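Local coordinates for U6 snRNA-associated Sm-like protein LSm8 (Schizosaccharomyces pombe, PDB 6PPN), which forms part of the nuclear LSM2-LSM8 complex, which binds U6 snRNA ending in a cyclic 2',3' phosphate and takes part in spliceosome assembly, at residues 11-16 with 34-39; 19-24 with 56-61; 41-46 with 51-56. All coordinates share one frame; numbering follows the deposited sequence.

Interaction 1: 11-16 with 34-39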
# COMPACT_ATOMS: atom_id res chain seq x y z
N VAL H 11 24.38 -0.51 -5.57
CA VAL H 11 23.16 0.24 -5.39
C VAL H 11 22.72 0.03 -3.94
O VAL H 11 23.05 -0.98 -3.33
CB VAL H 11 22.15 -0.27 -6.43
CG1 VAL H 11 20.84 -0.63 -5.81
CG2 VAL H 11 22.06 0.69 -7.61
N GLN H 12 22.00 1.00 -3.38
CA GLN H 12 21.56 0.92 -1.99
C GLN H 12 20.06 1.14 -1.96
O GLN H 12 19.58 2.23 -2.28
CB GLN H 12 22.27 1.94 -1.10
CG GLN H 12 21.59 2.07 0.28
CD GLN H 12 22.35 2.95 1.26
OE1 GLN H 12 23.41 2.57 1.75
NE2 GLN H 12 21.81 4.13 1.54
N VAL H 13 19.31 0.13 -1.54
CA VAL H 13 17.86 0.16 -1.57
C VAL H 13 17.36 0.45 -0.18
O VAL H 13 17.80 -0.19 0.79
CB VAL H 13 17.28 -1.18 -2.06
CG1 VAL H 13 15.75 -1.11 -2.01
CG2 VAL H 13 17.76 -1.51 -3.49
N ILE H 14 16.44 1.40 -0.07
CA ILE H 14 15.69 1.64 1.15
C ILE H 14 14.28 1.11 0.90
O ILE H 14 13.61 1.56 -0.04
CB ILE H 14 15.62 3.12 1.52
CG1 ILE H 14 17.01 3.72 1.49
CG2 ILE H 14 15.02 3.26 2.89
CD1 ILE H 14 17.76 3.34 2.62
N THR H 15 13.83 0.19 1.75
CA THR H 15 12.53 -0.44 1.60
C THR H 15 11.50 0.22 2.50
O THR H 15 11.82 1.05 3.37
CB THR H 15 12.64 -1.93 1.91
OG1 THR H 15 13.12 -2.07 3.23
CG2 THR H 15 13.64 -2.57 1.04
N ASN H 16 10.23 -0.15 2.27
CA ASN H 16 9.15 0.50 3.02
C ASN H 16 9.19 0.17 4.50
O ASN H 16 8.62 0.93 5.29
CB ASN H 16 7.79 0.12 2.43
CG ASN H 16 7.54 0.77 1.07
OD1 ASN H 16 8.42 1.45 0.52
ND2 ASN H 16 6.34 0.59 0.55
N LEU H 34 13.20 -5.68 -8.20
CA LEU H 34 14.64 -5.53 -8.40
C LEU H 34 15.31 -6.87 -8.14
O LEU H 34 14.84 -7.66 -7.33
CB LEU H 34 15.27 -4.50 -7.46
CG LEU H 34 14.60 -3.15 -7.34
CD1 LEU H 34 15.28 -2.38 -6.22
CD2 LEU H 34 14.71 -2.37 -8.64
N ILE H 35 16.43 -7.12 -8.85
CA ILE H 35 17.36 -8.19 -8.50
C ILE H 35 18.65 -7.53 -8.01
O ILE H 35 19.30 -6.81 -8.77
CB ILE H 35 17.68 -9.09 -9.70
CG1 ILE H 35 16.43 -9.71 -10.31
CG2 ILE H 35 18.65 -10.20 -9.27
CD1 ILE H 35 16.70 -10.32 -11.70
N LEU H 36 19.07 -7.87 -6.80
CA LEU H 36 20.38 -7.50 -6.30
C LEU H 36 21.20 -8.77 -6.09
O LEU H 36 20.68 -9.77 -5.60
CB LEU H 36 20.28 -6.77 -4.97
CG LEU H 36 19.35 -5.57 -4.95
CD1 LEU H 36 19.49 -4.87 -3.61
CD2 LEU H 36 19.70 -4.69 -6.06
N SER H 37 22.47 -8.75 -6.48
CA SER H 37 23.35 -9.87 -6.19
C SER H 37 24.51 -9.39 -5.33
O SER H 37 24.78 -8.19 -5.24
CB SER H 37 23.87 -10.52 -7.47
OG SER H 37 24.68 -9.61 -8.18
N ASP H 38 25.18 -10.34 -4.69
CA ASP H 38 26.20 -10.03 -3.68
C ASP H 38 25.70 -8.97 -2.70
O ASP H 38 26.42 -8.05 -2.31
CB ASP H 38 27.50 -9.59 -4.34
CG ASP H 38 28.21 -10.72 -5.00
OD1 ASP H 38 28.64 -11.64 -4.26
OD2 ASP H 38 28.30 -10.74 -6.24
N SER H 39 24.46 -9.11 -2.30
CA SER H 39 23.84 -8.08 -1.48
C SER H 39 24.04 -8.35 0.01
O SER H 39 24.38 -9.46 0.45
CB SER H 39 22.35 -8.00 -1.76
OG SER H 39 21.78 -9.22 -1.33
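Val13 puts a single methyl, CG2, against two leucines. CG2 lies 3.8 Å from Leu34 CD1, where the two side chains meet tip to tip, and the same 3.8 Å from Leu36 CD1, which comes in at a slant. The valine torsion explains the choice of branch: CG1 stands anti to the backbone N (chi1 177°), so CG2, beside that N, is the methyl turned to the leucines. A slacker touch follows at Val11, whose CG1 stays 4.2 Å from Leu36 CD2. All four residues are buried, and the contact is purely apolar. The axes of 11-15 and 34-36 come no closer than 9.8 Å, at 127° between their directions, as expected for strands facing each other across the interior of the small, strongly bent Sm barrel rather than pairing in the sheet. Leu60 adds to the packing of Val13 and Leu36, Val68 to that of Val11 and Leu34, and Val21 lies against Leu36. Beyond Leu36 the chain turns a corner at Ser37 and Asp38, and Asp38 alone of this segment is exposed, its backbone O accepting a hydrogen bond from Arg10. At the far end of the other segment, Asn16 is partly exposed and packs on Asn64 and Val92.

Interaction 2: 19-24 with 56-61. With nucleotides of chain A.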
# COMPACT_ATOMS: atom_id res chain seq x y z
N ARG H 19 14.45 -0.88 5.89
CA ARG H 19 15.70 -1.62 5.85
C ARG H 19 16.59 -1.05 4.75
O ARG H 19 16.12 -0.41 3.82
CB ARG H 19 15.46 -3.12 5.60
CG ARG H 19 15.06 -3.88 6.83
CD ARG H 19 13.79 -4.67 6.67
NE ARG H 19 13.94 -6.02 6.11
CZ ARG H 19 13.36 -7.10 6.63
NH1 ARG H 19 13.52 -8.28 6.06
NH2 ARG H 19 12.62 -7.00 7.73
N VAL H 20 17.89 -1.26 4.90
CA VAL H 20 18.90 -0.73 3.99
C VAL H 20 19.63 -1.94 3.42
O VAL H 20 20.26 -2.69 4.17
CB VAL H 20 19.88 0.20 4.72
CG1 VAL H 20 20.97 0.69 3.76
CG2 VAL H 20 19.13 1.39 5.31
N VAL H 21 19.53 -2.18 2.11
CA VAL H 21 20.26 -3.31 1.55
C VAL H 21 21.04 -2.87 0.32
O VAL H 21 20.52 -2.18 -0.55
CB VAL H 21 19.35 -4.52 1.21
CG1 VAL H 21 18.31 -4.75 2.31
CG2 VAL H 21 18.70 -4.40 -0.09
N LEU H 22 22.30 -3.26 0.27
CA LEU H 22 23.21 -2.86 -0.79
C LEU H 22 23.49 -4.06 -1.67
O LEU H 22 23.59 -5.19 -1.17
CB LEU H 22 24.53 -2.35 -0.21
CG LEU H 22 24.47 -0.97 0.43
CD1 LEU H 22 24.00 -1.08 1.89
CD2 LEU H 22 25.84 -0.28 0.33
N GLY H 23 23.65 -3.82 -2.96
CA GLY H 23 24.07 -4.91 -3.83
C GLY H 23 24.18 -4.45 -5.26
O GLY H 23 23.93 -3.29 -5.58
N SER H 24 24.58 -5.37 -6.14
CA SER H 24 24.70 -5.06 -7.55
C SER H 24 23.36 -5.19 -8.26
O SER H 24 22.68 -6.21 -8.15
CB SER H 24 25.73 -5.97 -8.19
OG SER H 24 26.94 -5.84 -7.47
N GLY H 56 23.18 -12.52 -0.27
CA GLY H 56 23.25 -13.27 -1.52
C GLY H 56 22.40 -12.60 -2.58
O GLY H 56 22.43 -11.38 -2.75
N VAL H 57 21.64 -13.41 -3.33
CA VAL H 57 20.75 -12.90 -4.36
C VAL H 57 19.40 -12.58 -3.73
O VAL H 57 18.81 -13.43 -3.04
CB VAL H 57 20.58 -13.90 -5.51
CG1 VAL H 57 19.73 -13.27 -6.57
CG2 VAL H 57 21.93 -14.33 -6.08
N TYR H 58 18.91 -11.38 -4.00
CA TYR H 58 17.77 -10.77 -3.32
C TYR H 58 16.83 -10.26 -4.37
O TYR H 58 17.22 -9.40 -5.16
CB TYR H 58 18.23 -9.61 -2.45
CG TYR H 58 17.55 -9.50 -1.12
CD1 TYR H 58 17.59 -10.54 -0.23
CD2 TYR H 58 16.92 -8.32 -0.74
CE1 TYR H 58 17.00 -10.45 1.01
CE2 TYR H 58 16.33 -8.21 0.51
CZ TYR H 58 16.37 -9.28 1.37
OH TYR H 58 15.79 -9.19 2.61
N LEU H 59 15.63 -10.82 -4.46
CA LEU H 59 14.60 -10.28 -5.33
C LEU H 59 13.63 -9.45 -4.48
O LEU H 59 13.00 -9.98 -3.57
CB LEU H 59 13.87 -11.41 -6.06
CG LEU H 59 13.20 -11.08 -7.40
CD1 LEU H 59 12.83 -12.37 -8.05
CD2 LEU H 59 11.97 -10.20 -7.24
N LEU H 60 13.53 -8.17 -4.76
CA LEU H 60 12.71 -7.28 -3.94
C LEU H 60 11.46 -6.93 -4.74
O LEU H 60 11.56 -6.52 -5.91
CB LEU H 60 13.43 -5.98 -3.59
CG LEU H 60 14.56 -6.06 -2.57
CD1 LEU H 60 15.92 -6.06 -3.26
CD2 LEU H 60 14.46 -4.93 -1.56
N ARG H 61 10.29 -7.11 -4.14
CA ARG H 61 9.06 -6.76 -4.83
C ARG H 61 8.91 -5.25 -4.82
O ARG H 61 9.09 -4.62 -3.77
CB ARG H 61 7.87 -7.44 -4.15
CG ARG H 61 6.52 -7.16 -4.80
CD ARG H 61 5.42 -8.06 -4.19
NE ARG H 61 4.09 -7.61 -4.59
CZ ARG H 61 3.47 -8.01 -5.70
NH1 ARG H 61 4.05 -8.89 -6.53
NH2 ARG H 61 2.26 -7.55 -5.98
P U A 2 -1.48 -4.88 -8.77
OP1 U A 2 -2.58 -3.87 -8.77
OP2 U A 2 -0.93 -5.36 -10.07
O5' U A 2 -0.19 -4.38 -8.00
C5' U A 2 -0.25 -4.14 -6.60
C4' U A 2 1.04 -3.53 -6.15
O4' U A 2 2.09 -4.53 -6.28
C3' U A 2 1.50 -2.32 -6.96
O3' U A 2 2.33 -1.54 -6.12
C2' U A 2 2.41 -2.97 -7.99
O2' U A 2 3.32 -2.08 -8.59
C1' U A 2 3.10 -4.02 -7.11
N1 U A 2 3.71 -5.12 -7.85
C2 U A 2 5.05 -5.39 -7.63
O2 U A 2 5.74 -4.76 -6.81
N3 U A 2 5.55 -6.43 -8.37
C4 U A 2 4.86 -7.21 -9.29
O4 U A 2 5.44 -8.12 -9.90
C5 U A 2 3.49 -6.86 -9.47
C6 U A 2 2.98 -5.84 -8.76
O HOH W 1 15.96 -7.48 4.68
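Arg19 and Tyr58 meet through one water: Arg19 NE donates to it over 2.9 Å, and Tyr58 OH is hydrogen-bonded to it at 2.7 Å. Directly, Arg19 NH1 stays 4.2 Å from Tyr58 OH, which lies at the edge of the guanidinium; NH1 has its strong partner in a salt bridge to an acidic side chain of a neighbouring subunit. Nearer the backbone, Val21 CG2 lies 4.4 Å from Tyr58 CD2, coming obliquely to the ring. At the other end of 56-61, Arg61 leaves the sheet for the RNA. From CB the chain starts with CG anti to the backbone N (chi1 -179°) and runs on extended to NE, carrying the side chain over U2 of chain A. CG passes 3.2 Å from O2 of U2; NE forms a salt bridge with Glu63. CZ then lies 3.6 Å from N1 of U2, NH1 3.3 Å from C4 of U2, and NH2 3.0 Å from O4' of U2. The guanidinium thus covers one face of the uracil, nearly parallel to it, while NH1 also makes a weak hydrogen bond to the backbone of a neighbouring subunit. With an alanine here, the base would probably lose its flat, charged cover on that face and Glu63 its ion-pair mate. Strand 34-36 lies between strands 20-28 and 58-60 and pairs with both; 20-28 also pairs with 10-15 and 39-43, and 57-60 on its other side forms an antiparallel ladder with a strand of the neighbouring subunit, whose aromatic side chain stacks on Tyr58, so that the sheet continues around the ring.

Interaction 3: 41-46 with 51-56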
# COMPACT_ATOMS: atom_id res chain seq x y z
N GLU H 41 22.57 -6.57 4.06
CA GLU H 41 21.78 -5.55 4.75
C GLU H 41 22.70 -4.82 5.70
O GLU H 41 23.58 -5.43 6.29
CB GLU H 41 20.62 -6.15 5.52
CG GLU H 41 19.93 -5.12 6.39
CD GLU H 41 18.61 -5.59 6.99
OE1 GLU H 41 17.88 -4.73 7.52
OE2 GLU H 41 18.30 -6.80 6.91
N ARG H 42 22.48 -3.52 5.87
CA ARG H 42 23.18 -2.73 6.87
C ARG H 42 22.18 -2.30 7.92
O ARG H 42 21.11 -1.77 7.59
CB ARG H 42 23.83 -1.48 6.27
CG ARG H 42 25.26 -1.61 5.88
CD ARG H 42 25.72 -0.36 5.11
NE ARG H 42 27.10 -0.54 4.66
CZ ARG H 42 27.69 0.19 3.72
NH1 ARG H 42 27.02 1.15 3.11
NH2 ARG H 42 28.95 -0.05 3.38
N ILE H 43 22.50 -2.56 9.18
CA ILE H 43 21.68 -2.10 10.29
C ILE H 43 22.52 -1.08 11.05
O ILE H 43 23.42 -1.43 11.82
CB ILE H 43 21.23 -3.25 11.19
CG1 ILE H 43 20.47 -4.29 10.35
CG2 ILE H 43 20.36 -2.71 12.30
CD1 ILE H 43 20.02 -5.49 11.13
N ILE H 44 22.27 0.18 10.74
CA ILE H 44 22.78 1.33 11.49
C ILE H 44 21.78 1.64 12.58
O ILE H 44 20.56 1.64 12.35
CB ILE H 44 22.98 2.54 10.55
CG1 ILE H 44 24.17 2.30 9.64
CG2 ILE H 44 23.05 3.87 11.33
CD1 ILE H 44 24.21 3.28 8.49
N SER H 45 22.28 1.89 13.79
CA SER H 45 21.45 2.22 14.93
C SER H 45 22.15 3.32 15.72
O SER H 45 23.24 3.78 15.37
CB SER H 45 21.22 1.00 15.80
OG SER H 45 22.39 0.75 16.56
N MET H 46 21.53 3.75 16.81
CA MET H 46 22.24 4.65 17.70
C MET H 46 22.88 3.94 18.86
O MET H 46 23.93 4.39 19.33
CB MET H 46 21.32 5.77 18.21
CG MET H 46 21.16 6.86 17.18
SD MET H 46 19.93 8.04 17.66
CE MET H 46 18.49 6.97 17.78
N GLU H 51 25.62 -3.35 12.02
CA GLU H 51 25.61 -4.78 11.71
C GLU H 51 25.51 -4.94 10.20
O GLU H 51 24.80 -4.20 9.54
CB GLU H 51 24.41 -5.47 12.34
CG GLU H 51 24.38 -5.56 13.82
CD GLU H 51 23.34 -6.55 14.29
OE1 GLU H 51 22.78 -7.27 13.43
OE2 GLU H 51 23.05 -6.59 15.52
N THR H 52 26.18 -5.95 9.67
CA THR H 52 26.11 -6.26 8.25
C THR H 52 25.68 -7.71 8.07
O THR H 52 26.38 -8.61 8.53
CB THR H 52 27.48 -6.01 7.60
OG1 THR H 52 27.68 -4.60 7.51
CG2 THR H 52 27.53 -6.61 6.20
N ILE H 53 24.55 -7.93 7.42
CA ILE H 53 24.07 -9.30 7.23
C ILE H 53 24.22 -9.68 5.76
O ILE H 53 23.67 -9.01 4.89
CB ILE H 53 22.60 -9.44 7.68
CG1 ILE H 53 22.48 -9.15 9.18
CG2 ILE H 53 22.09 -10.83 7.40
CD1 ILE H 53 22.28 -7.70 9.51
N PRO H 54 24.91 -10.77 5.44
CA PRO H 54 25.00 -11.18 4.03
C PRO H 54 23.68 -11.77 3.56
O PRO H 54 23.08 -12.59 4.26
CB PRO H 54 26.09 -12.25 4.04
CG PRO H 54 26.69 -12.21 5.41
CD PRO H 54 25.67 -11.66 6.33
N LEU H 55 23.27 -11.40 2.33
CA LEU H 55 21.99 -11.84 1.79
C LEU H 55 22.06 -12.58 0.45
O LEU H 55 21.07 -13.20 0.06
CB LEU H 55 21.05 -10.63 1.63
CG LEU H 55 20.64 -9.89 2.91
CD1 LEU H 55 19.67 -8.75 2.56
CD2 LEU H 55 19.98 -10.85 3.85
N GLY H 56 23.18 -12.52 -0.27
CA GLY H 56 23.25 -13.27 -1.52
C GLY H 56 22.40 -12.60 -2.58
O GLY H 56 22.43 -11.38 -2.75
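Glu41 and Ile53 form one hydrogen-bonded antiparallel pair and Ile43 and Glu51 another, with the non-hydrogen-bonded pair Arg42 and Thr52 between them. Four backbone bonds result, the straightest from Ile43 N to Glu51 O (2.8 Å, 173°); Glu41 N gives an equally short one to Ile53 O. Two CA-H...O contacts supplement the ladder, Thr52 CA to Glu41 O at 3.3 Å and Arg42 CA to Glu51 O at 3.5 Å, so each carbonyl receives an N-H and a CA-H. Apolar packing gathers on the Glu41, Ile43, Glu51 and Ile53 face. Ile43 CD1, anti to CA (chi2 178°), meets Ile53 CD1, turned toward it (chi2 87°), at 3.6 Å, while Ile43 CB runs beside Glu51 CB at 4.0 Å. Leu55 CD1 reaches to Glu41 CB at 4.1 Å. On the opposite face the contact is lighter: Arg42 and Thr52 point the same way, side by side, with Arg42 CG 4.2 Å from Thr52 OG1. The hairpin ends in a classic beta bulge, Leu55 and Gly56 both facing Ser39. Strand 39-43 is paired with strand 20-28, Arg42 bonding Val20 through the backbone, and the Arg42 side chain makes a cation-pi contact with Trp81, which follows helix 73-78.

From the N terminus, residues 11-16 open interaction 1 and residues 19-24 open interaction 2 before 34-39 closes the first loop, so these two cross along the chain. Interaction 3 opens later, at 41-46, and closes at 51-56, nested inside the loop that 56-61 completes for interaction 2; Gly56 belongs to both. Interactions 1 and 3 follow in series. The first two lie side by side, their centres 3 Å apart, and join strands 10-15 and 20-28 to the parts of the sheet that curl over to face them. Interaction 3, some 11 to 12 Å from their centres, is the outlying hairpin, tied in where Ser39 OG hydrogen-bonds Gly56 O and strand 39-43 lies against strand 20-28.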